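Alternansucrase (Leuconostoc mesenteroides, PDB 6HVG) is a large multidomain enzyme of glycoside hydrolase family 70, pairing a barrel of the TIM-barrel clan with cell-wall-binding-type repeats and carrying a calcium ion. Local coordinates at residues S685-S690 and P808-M813; A756-R761 and K771-T776; I765-I770 and M786-K791; N1072-K1075 and S1081-L1084. One frame throughout, in Å; residues are numbered along the deposited sequence.

Contact 1: residues S685-S690 and P808-M813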
# COMPACT_ATOMS: atom_id res chain seq x y z
N SER A 685 9.05 2.93 18.09
CA SER A 685 7.61 3.04 18.29
C SER A 685 7.25 3.98 19.44
O SER A 685 6.39 4.83 19.30
CB SER A 685 7.04 1.65 18.57
OG SER A 685 5.69 1.70 18.86
N GLN A 686 7.95 3.84 20.56
CA GLN A 686 7.70 4.67 21.72
C GLN A 686 8.06 6.14 21.45
O GLN A 686 7.46 7.04 22.03
CB GLN A 686 8.47 4.15 22.93
CG GLN A 686 7.93 4.59 24.28
CD GLN A 686 6.53 4.12 24.49
OE1 GLN A 686 6.27 2.93 24.54
NE2 GLN A 686 5.59 5.05 24.57
N PHE A 687 9.06 6.40 20.60
CA PHE A 687 9.34 7.77 20.20
C PHE A 687 8.15 8.34 19.47
O PHE A 687 7.79 9.50 19.66
CB PHE A 687 10.56 7.87 19.28
CG PHE A 687 11.89 7.63 19.95
CD1 PHE A 687 12.19 8.23 21.15
CD2 PHE A 687 12.85 6.83 19.34
CE1 PHE A 687 13.42 8.02 21.74
CE2 PHE A 687 14.08 6.62 19.93
CZ PHE A 687 14.37 7.23 21.12
N GLY A 688 7.54 7.52 18.62
CA GLY A 688 6.33 7.90 17.89
C GLY A 688 5.22 8.37 18.82
O GLY A 688 4.67 9.44 18.62
N ASN A 689 4.92 7.58 19.84
CA ASN A 689 3.80 7.84 20.72
C ASN A 689 4.06 8.92 21.76
O ASN A 689 3.15 9.67 22.11
CB ASN A 689 3.39 6.55 21.44
CG ASN A 689 2.93 5.46 20.49
OD1 ASN A 689 2.41 5.75 19.41
ND2 ASN A 689 3.12 4.22 20.88
N SER A 690 5.28 8.98 22.28
CA SER A 690 5.62 9.92 23.35
C SER A 690 6.24 11.25 22.94
O SER A 690 6.17 12.20 23.70
CB SER A 690 6.54 9.24 24.35
OG SER A 690 5.89 8.15 24.96
N PRO A 808 15.15 16.60 18.05
CA PRO A 808 16.32 16.76 18.92
C PRO A 808 16.22 15.97 20.23
O PRO A 808 17.19 15.36 20.64
CB PRO A 808 16.34 18.27 19.19
CG PRO A 808 15.76 18.85 17.96
CD PRO A 808 14.67 17.90 17.56
N SER A 809 15.06 16.00 20.86
CA SER A 809 14.87 15.31 22.13
C SER A 809 14.95 13.81 21.92
O SER A 809 15.50 13.09 22.75
CB SER A 809 13.52 15.72 22.76
OG SER A 809 13.28 17.12 22.59
N ALA A 810 14.37 13.35 20.82
CA ALA A 810 14.43 11.94 20.46
C ALA A 810 15.87 11.47 20.24
O ALA A 810 16.25 10.42 20.73
CB ALA A 810 13.60 11.69 19.20
N TYR A 811 16.67 12.26 19.52
CA TYR A 811 18.09 11.96 19.34
C TYR A 811 18.88 12.03 20.66
O TYR A 811 19.79 11.23 20.88
CB TYR A 811 18.73 12.83 18.25
CG TYR A 811 18.54 12.24 16.87
CD1 TYR A 811 19.45 11.33 16.36
CD2 TYR A 811 17.45 12.56 16.08
CE1 TYR A 811 19.28 10.77 15.10
CE2 TYR A 811 17.27 12.02 14.83
CZ TYR A 811 18.19 11.12 14.34
OH TYR A 811 18.02 10.56 13.10
N ALA A 812 18.52 12.93 21.55
CA ALA A 812 19.18 12.99 22.86
C ALA A 812 19.07 11.65 23.56
O ALA A 812 20.04 11.17 24.15
CB ALA A 812 18.59 14.09 23.73
N MET A 813 17.89 11.05 23.50
CA MET A 813 17.69 9.72 24.09
C MET A 813 18.36 8.62 23.28
O MET A 813 19.06 7.77 23.83
CB MET A 813 16.20 9.43 24.23
CG MET A 813 15.50 10.38 25.20
SD MET A 813 13.74 10.07 25.39
CE MET A 813 13.75 8.36 25.97
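Phe-687 and Met-813 both hold CG anti to the carbonyl carbon and beside the backbone N (chi1 -72° and -64°), a setting that carries each side chain off its helix into the seam between 685-690 and 808-813. The phenylalanine ring is met in three ways. Met-813 CB sits at its edge, near the ring plane, 4.0 Å from Phe-687 CE1. Ala-810 CB comes over one face, displaced toward the rim, 4.2 Å from Phe-687 CD1. The backbone of the same alanine adds an oblique approach, with Ala-810 O 3.7 Å from Phe-687 CZ. Beyond CB the methionine runs past the ring in the opposite sense, extended at chi2 and bent at chi3 (59°). The small Ala-810 lets the backbones close to 6.6 Å between its CA and that of Phe-687. Within the first helix, Gln-686 NE2 donates to Ser-690 OG one turn further on, over 3.1 Å, with the oxygen close to the amide plane; that hydroxyl is also bonded to the carbonyls of Ser-699 and Asn-700. Helix 807-814 packs against helix 681-692 through this contact, against helix 844-857 through Tyr-811 and Ala-812, and against strand 910-915, where Met-813 touches Val-914.

Contact 2: residues A756-R761 and K771-T776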
# COMPACT_ATOMS: atom_id res chain seq x y z
N ALA A 756 9.21 9.34 6.43
CA ALA A 756 9.70 10.18 5.35
C ALA A 756 8.75 10.13 4.16
O ALA A 756 8.15 11.12 3.79
CB ALA A 756 11.11 9.75 4.95
N GLN A 757 8.63 8.94 3.57
CA GLN A 757 7.84 8.71 2.37
C GLN A 757 6.39 9.18 2.48
O GLN A 757 5.85 9.75 1.54
CB GLN A 757 7.84 7.22 1.98
CG GLN A 757 8.68 6.29 2.86
CD GLN A 757 7.92 5.13 3.41
OE1 GLN A 757 8.38 4.46 4.31
NE2 GLN A 757 6.72 4.92 2.90
N ASP A 758 5.75 8.92 3.61
CA ASP A 758 4.35 9.33 3.78
C ASP A 758 4.20 10.84 3.96
O ASP A 758 3.49 11.50 3.18
CB ASP A 758 3.68 8.54 4.91
CG ASP A 758 3.23 7.15 4.46
OD1 ASP A 758 3.50 6.74 3.29
OD2 ASP A 758 2.60 6.45 5.28
N PRO A 759 4.87 11.43 4.96
CA PRO A 759 4.82 12.89 5.05
C PRO A 759 5.15 13.65 3.75
O PRO A 759 4.42 14.58 3.37
CB PRO A 759 5.86 13.18 6.12
CG PRO A 759 5.79 12.00 7.03
CD PRO A 759 5.44 10.82 6.17
N ILE A 760 6.23 13.28 3.07
CA ILE A 760 6.60 13.97 1.82
C ILE A 760 5.46 13.91 0.80
O ILE A 760 5.20 14.89 0.09
CB ILE A 760 7.94 13.45 1.26
CG1 ILE A 760 9.09 14.13 1.99
CG2 ILE A 760 8.09 13.74 -0.23
CD1 ILE A 760 10.18 13.19 2.46
N ARG A 761 4.77 12.78 0.71
CA ARG A 761 3.65 12.63 -0.23
C ARG A 761 2.38 13.32 0.30
O ARG A 761 1.70 14.00 -0.47
CB ARG A 761 3.39 11.15 -0.56
CG ARG A 761 4.49 10.56 -1.42
CD ARG A 761 4.28 9.10 -1.76
NE ARG A 761 4.35 8.26 -0.57
CZ ARG A 761 4.31 6.92 -0.56
NH1 ARG A 761 4.18 6.26 -1.70
NH2 ARG A 761 4.39 6.25 0.58
N LYS A 771 -2.81 13.45 -6.49
CA LYS A 771 -4.07 13.08 -5.86
C LYS A 771 -3.92 11.90 -4.91
O LYS A 771 -4.44 11.93 -3.79
CB LYS A 771 -5.11 12.83 -6.94
CG LYS A 771 -5.25 14.05 -7.85
CD LYS A 771 -6.36 13.91 -8.90
CE LYS A 771 -6.43 15.14 -9.81
NZ LYS A 771 -5.14 15.48 -10.48
N ASN A 772 -3.17 10.88 -5.33
CA ASN A 772 -3.03 9.64 -4.56
C ASN A 772 -1.58 9.34 -4.20
O ASN A 772 -0.67 9.73 -4.92
CB ASN A 772 -3.54 8.45 -5.37
CG ASN A 772 -5.05 8.40 -5.48
OD1 ASN A 772 -5.72 9.40 -5.26
ND2 ASN A 772 -5.58 7.24 -5.81
N MET A 773 -1.38 8.60 -3.12
CA MET A 773 -0.02 8.21 -2.68
C MET A 773 0.69 7.35 -3.73
O MET A 773 1.93 7.43 -3.87
CB MET A 773 -0.08 7.49 -1.33
CG MET A 773 -0.69 8.34 -0.22
SD MET A 773 0.49 9.35 0.69
CE MET A 773 1.12 8.14 1.85
N GLN A 774 -0.07 6.55 -4.47
CA GLN A 774 0.52 5.68 -5.52
C GLN A 774 0.65 6.38 -6.87
O GLN A 774 1.19 5.81 -7.81
CB GLN A 774 -0.31 4.43 -5.74
CG GLN A 774 -0.75 3.72 -4.47
CD GLN A 774 -2.14 4.10 -4.04
OE1 GLN A 774 -2.57 5.23 -4.22
NE2 GLN A 774 -2.85 3.16 -3.45
N ASP A 775 0.13 7.60 -6.95
CA ASP A 775 0.23 8.43 -8.14
C ASP A 775 1.70 8.63 -8.56
O ASP A 775 2.58 8.72 -7.72
CB ASP A 775 -0.42 9.79 -7.83
CG ASP A 775 -1.42 10.24 -8.87
OD1 ASP A 775 -1.71 9.47 -9.81
OD2 ASP A 775 -1.92 11.39 -8.70
N THR A 776 1.94 8.68 -9.87
CA THR A 776 3.27 8.95 -10.40
C THR A 776 3.54 10.45 -10.37
O THR A 776 2.74 11.24 -10.87
CB THR A 776 3.37 8.48 -11.85
OG1 THR A 776 3.24 7.07 -11.87
CG2 THR A 776 4.74 8.77 -12.47
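Asp-758, in the first turn of helix 757-766, meets Met-773 through its carboxylate: the methyl CE of the methionine lies against it, 3.5 Å from Asp-758 CG, the two side chains crossing at about a right angle. The same carboxylate turns to its own helix, where Asp-758 OD1 forms a salt bridge with Arg-761 NH2 at 2.9 Å, met nearly along the C-O direction of the acid and tilted from the guanidinium plane. Arg-761 carries most of the rest. Bent at chi3 (-66°), it folds back along the first turn, and Arg-761 NE donates to Gln-757 O at 3.0 Å from above the carbonyl plane instead of along a lone pair. Arg-761 NH1 reaches across to Met-773 O, a weak hydrogen bond of 3.3 Å with an N-H...O angle of 127°. Three nitrogens with three oxygen partners should fix the rotation of the guanidinium, with Met-773 CB over one of its faces. Lower on the arginine, Arg-761 CB packs on Met-773 SD at 3.6 Å; bends at chi2 and chi3 take the methionine across this stem at about a right angle and bring CE to the carboxylate. Met-773 itself is presented by a type I turn, closed by Asp-775 N to Asn-772 O (3.0 Å) and reinforced by Lys-771 N to Asp-775 OD2. The contact thus folds the loop after helix 757-766 back onto that helix's start, while Ile-760 packs on helix 779-793 and Arg-761 and Thr-776 touch helix 1102-1105.

Contact 3: residues I765-I770 and M786-K791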
# COMPACT_ATOMS: atom_id res chain seq x y z
N ILE A 765 0.02 15.97 -1.70
CA ILE A 765 -1.43 15.77 -1.79
C ILE A 765 -2.16 17.00 -1.27
O ILE A 765 -3.08 17.51 -1.91
CB ILE A 765 -1.89 14.52 -0.99
CG1 ILE A 765 -1.25 13.26 -1.59
CG2 ILE A 765 -3.39 14.38 -1.03
CD1 ILE A 765 -1.48 11.96 -0.83
N ASP A 766 -1.74 17.48 -0.11
CA ASP A 766 -2.36 18.65 0.52
C ASP A 766 -2.28 19.92 -0.32
O ASP A 766 -3.12 20.77 -0.19
CB ASP A 766 -1.71 18.92 1.87
CG ASP A 766 -2.65 19.55 2.88
OD1 ASP A 766 -3.77 19.03 3.09
OD2 ASP A 766 -2.25 20.56 3.47
N HIS A 767 -1.25 20.04 -1.16
CA HIS A 767 -1.08 21.21 -2.03
C HIS A 767 -1.50 20.93 -3.49
O HIS A 767 -1.14 21.68 -4.41
CB HIS A 767 0.37 21.72 -1.94
CG HIS A 767 0.69 22.45 -0.67
ND1 HIS A 767 0.83 21.81 0.55
CD2 HIS A 767 0.88 23.76 -0.41
CE1 HIS A 767 1.09 22.69 1.49
NE2 HIS A 767 1.12 23.89 0.93
N GLY A 768 -2.27 19.87 -3.69
CA GLY A 768 -2.82 19.54 -5.01
C GLY A 768 -1.82 19.11 -6.07
O GLY A 768 -2.13 19.13 -7.26
N ILE A 769 -0.62 18.72 -5.66
CA ILE A 769 0.42 18.33 -6.62
C ILE A 769 0.19 16.92 -7.17
O ILE A 769 0.45 16.65 -8.33
CB ILE A 769 1.81 18.46 -6.00
CG1 ILE A 769 1.99 19.91 -5.54
CG2 ILE A 769 2.89 18.06 -7.01
CD1 ILE A 769 3.42 20.28 -5.20
N ILE A 770 -0.33 16.04 -6.32
CA ILE A 770 -0.79 14.73 -6.75
C ILE A 770 -2.09 14.47 -6.04
O ILE A 770 -2.44 15.15 -5.07
CB ILE A 770 0.21 13.63 -6.38
CG1 ILE A 770 0.45 13.61 -4.86
CG2 ILE A 770 1.51 13.84 -7.13
CD1 ILE A 770 1.39 12.52 -4.40
N MET A 786 8.44 19.53 -1.95
CA MET A 786 9.52 19.61 -0.99
C MET A 786 9.65 20.99 -0.38
O MET A 786 9.97 21.10 0.81
CB MET A 786 10.84 19.18 -1.63
CG MET A 786 10.98 17.67 -1.72
SD MET A 786 10.89 16.88 -0.10
CE MET A 786 11.44 15.25 -0.56
N GLU A 787 9.40 22.03 -1.17
CA GLU A 787 9.44 23.40 -0.64
C GLU A 787 8.39 23.62 0.47
O GLU A 787 8.67 24.32 1.44
CB GLU A 787 9.33 24.45 -1.76
CG GLU A 787 10.60 24.59 -2.60
CD GLU A 787 11.86 24.99 -1.79
OE1 GLU A 787 11.88 26.09 -1.18
OE2 GLU A 787 12.83 24.19 -1.75
N PHE A 788 7.21 23.02 0.33
CA PHE A 788 6.17 23.10 1.38
C PHE A 788 6.56 22.28 2.61
O PHE A 788 6.34 22.69 3.75
CB PHE A 788 4.78 22.65 0.85
CG PHE A 788 4.25 23.50 -0.28
CD1 PHE A 788 3.99 24.86 -0.09
CD2 PHE A 788 4.03 22.95 -1.55
CE1 PHE A 788 3.53 25.64 -1.14
CE2 PHE A 788 3.56 23.73 -2.59
CZ PHE A 788 3.32 25.08 -2.38
N TYR A 789 7.13 21.11 2.33
CA TYR A 789 7.61 20.19 3.36
C TYR A 789 8.69 20.84 4.22
O TYR A 789 8.65 20.74 5.45
CB TYR A 789 8.15 18.92 2.68
CG TYR A 789 8.71 17.85 3.58
CD1 TYR A 789 7.89 16.99 4.27
CD2 TYR A 789 10.08 17.68 3.70
CE1 TYR A 789 8.40 15.99 5.08
CE2 TYR A 789 10.61 16.69 4.51
CZ TYR A 789 9.77 15.84 5.19
OH TYR A 789 10.28 14.83 5.98
N TYR A 790 9.64 21.52 3.57
CA TYR A 790 10.66 22.29 4.30
C TYR A 790 10.03 23.42 5.13
O TYR A 790 10.38 23.60 6.28
CB TYR A 790 11.71 22.90 3.35
CG TYR A 790 12.48 21.96 2.44
CD1 TYR A 790 12.75 20.63 2.80
CD2 TYR A 790 12.96 22.41 1.22
CE1 TYR A 790 13.46 19.79 1.96
CE2 TYR A 790 13.67 21.58 0.36
CZ TYR A 790 13.92 20.27 0.73
OH TYR A 790 14.64 19.49 -0.14
N LYS A 791 9.10 24.16 4.55
CA LYS A 791 8.42 25.28 5.24
C LYS A 791 7.71 24.80 6.51
O LYS A 791 7.74 25.46 7.54
CB LYS A 791 7.41 25.95 4.29
CG LYS A 791 6.50 27.01 4.90
CD LYS A 791 7.15 28.38 4.94
CE LYS A 791 6.24 29.36 5.70
NZ LYS A 791 6.15 29.13 7.18
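The rings of His-767 and Phe-788 stack face to face, centroids 3.6 Å apart and planes at 19°. His-767 CD2 stands over the centre of the phenylalanine ring, whereas Phe-788 CG lies over the imidazole nearer its rim. The overlap extends to the stem of the phenylalanine: Phe-788 CB makes a CH-pi contact 3.9 Å from the imidazole centroid, close to the ring normal. At the edge of Phe-788, near its plane, Ile-769 CD1 approaches CE2 at 4.3 Å. The two aromatic side chains come from opposite directions, each with CG anti to its carbonyl carbon (chi1 -75° for His-767, -62° for Phe-788). The imidazole is tied back to its own helix by a hydrogen bond between ND1 and Ala-763 O, which should limit its rotation and keep it flat against the phenylalanine. Tyr-802, from a loop, also touches the histidine. His-767 lies at the surface, just past the end of helix 757-766, and the chain turns there through Gly-768 at positive phi. Gly-768 N bonds to Ile-765 O at 3.1 Å and Ile-769 N to Met-764 O; these two bonds make a Schellman motif with Gly-768 as its C-prime residue, and the residues on either side of that glycine, His-767 and Ile-769, are the ones that meet helix 779-793.

Contact 4: residues N1072-K1075 and S1081-L1084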
# COMPACT_ATOMS: atom_id res chain seq x y z
N ASN A 1072 35.92 13.00 6.39
CA ASN A 1072 36.35 13.72 7.61
C ASN A 1072 35.23 14.08 8.58
O ASN A 1072 35.27 13.71 9.75
CB ASN A 1072 37.17 14.99 7.25
CG ASN A 1072 36.62 15.76 6.00
OD1 ASN A 1072 35.64 16.53 6.08
ND2 ASN A 1072 37.27 15.56 4.85
N LEU A 1073 34.22 14.81 8.08
CA LEU A 1073 33.13 15.34 8.92
C LEU A 1073 32.43 14.27 9.77
O LEU A 1073 32.04 14.53 10.91
CB LEU A 1073 32.10 16.07 8.05
CG LEU A 1073 30.86 16.65 8.76
CD1 LEU A 1073 31.22 17.61 9.90
CD2 LEU A 1073 29.96 17.35 7.76
N PHE A 1074 32.30 13.07 9.20
CA PHE A 1074 31.66 11.94 9.86
C PHE A 1074 32.55 11.19 10.85
O PHE A 1074 32.06 10.60 11.80
CB PHE A 1074 31.15 10.96 8.80
CG PHE A 1074 30.23 11.60 7.81
CD1 PHE A 1074 29.05 12.23 8.24
CD2 PHE A 1074 30.56 11.65 6.47
CE1 PHE A 1074 28.25 12.88 7.36
CE2 PHE A 1074 29.73 12.28 5.57
CZ PHE A 1074 28.59 12.89 6.03
N LYS A 1075 33.85 11.21 10.62
CA LYS A 1075 34.77 10.65 11.61
C LYS A 1075 34.59 11.38 12.92
O LYS A 1075 34.49 10.75 13.97
CB LYS A 1075 36.22 10.74 11.13
CG LYS A 1075 37.25 10.08 12.02
CD LYS A 1075 38.66 10.49 11.58
CE LYS A 1075 39.73 10.12 12.59
NZ LYS A 1075 40.01 8.66 12.57
N SER A 1081 30.27 3.26 10.99
CA SER A 1081 29.81 2.66 9.72
C SER A 1081 28.86 3.55 8.92
O SER A 1081 27.93 4.14 9.46
CB SER A 1081 29.13 1.32 9.97
OG SER A 1081 28.98 0.63 8.75
N PHE A 1082 29.10 3.64 7.62
CA PHE A 1082 28.33 4.49 6.72
C PHE A 1082 27.40 3.62 5.89
O PHE A 1082 27.85 2.81 5.07
CB PHE A 1082 29.26 5.26 5.79
CG PHE A 1082 28.63 6.51 5.21
CD1 PHE A 1082 27.71 6.43 4.18
CD2 PHE A 1082 28.98 7.76 5.69
CE1 PHE A 1082 27.15 7.57 3.66
CE2 PHE A 1082 28.43 8.91 5.17
CZ PHE A 1082 27.52 8.82 4.15
N GLU A 1083 26.10 3.74 6.12
CA GLU A 1083 25.12 3.00 5.35
C GLU A 1083 24.83 3.80 4.11
O GLU A 1083 24.19 4.84 4.18
CB GLU A 1083 23.84 2.74 6.15
CG GLU A 1083 22.92 1.72 5.52
CD GLU A 1083 21.50 1.79 6.08
OE1 GLU A 1083 21.34 1.88 7.32
OE2 GLU A 1083 20.54 1.76 5.26
N LEU A 1084 25.35 3.31 2.98
CA LEU A 1084 25.15 3.93 1.67
C LEU A 1084 23.87 3.42 1.05
O LEU A 1084 23.49 2.28 1.26
CB LEU A 1084 26.31 3.60 0.73
CG LEU A 1084 27.67 4.20 1.07
CD1 LEU A 1084 28.78 3.24 0.79
CD2 LEU A 1084 27.91 5.49 0.31
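The last turn of helix 1063-1075 lies beside strand 1081-1083, with the CA atoms of Phe-1074 and Phe-1082 8.7 Å apart. The pair belongs to a beta-alpha-beta unit made by strand 1045-1047, this helix and strand 1081-1083, one repeat of the parallel barrel expected of a family in the TIM-barrel clan. A short link of five residues turns the chain from helix into strand, and two phenylalanines bridge the layers. They form a T-shaped (edge-to-face) pair: Phe-1082 directs its edge at the face of Phe-1074, with centroids 5.3 Å apart and planes at 71°. The helix residue swings its ring toward the strand with CG beside the backbone N, whereas on the strand Phe-1082 extends with CG anti to N (chi1 -158°), driving its ring outward into the helical layer. Tyr-1046 of the neighbouring strand joins both, stacking with Phe-1074 and meeting Phe-1082 edge to face, so that three aromatic rings lie between strands and helix. Ile-1067, about two turns before Phe-1074 in the helix, also packs on Phe-1082. The strand is held within the sheet by backbone bonds: Ser-1081 and Glu-1083 pair with Tyr-1046, and Phe-1082 with Gln-1151 and Ile-1153. The next residue, Glu-1083, forms a salt bridge with Arg-823. Across the T, a single carbon does the touching: Phe-1082 CE2 lies over the Phe-1074 ring, displaced toward its rim, 3.7 Å from CD2 and 3.6 Å from CE2 of Phe-1074.

How the contacts relate
Contacts 2 and 3 form one continuous patch: both use helix 757-766, their segments alternate along the chain, and their centres are 10 Å apart. Met-773 SD of contact 2 packs on Ile-765 CD1 of contact 3 at 3.6 Å, and Ile-760 CG1 lies 3.6 Å from Met-786 CE. Both are nested in the chain loop closed by contact 1, yet their nearest atoms stay about 11 Å from it. Contact 4 comes later in the sequence, inside the barrel unit, with nearest atoms about 11 Å from contact 1, 12 Å from contact 2 and 17 Å from contact 3. The calcium ion is bound by Glu-575, Asp-581, Asn-625 and Asp-1159, none of which belongs to the four contacts.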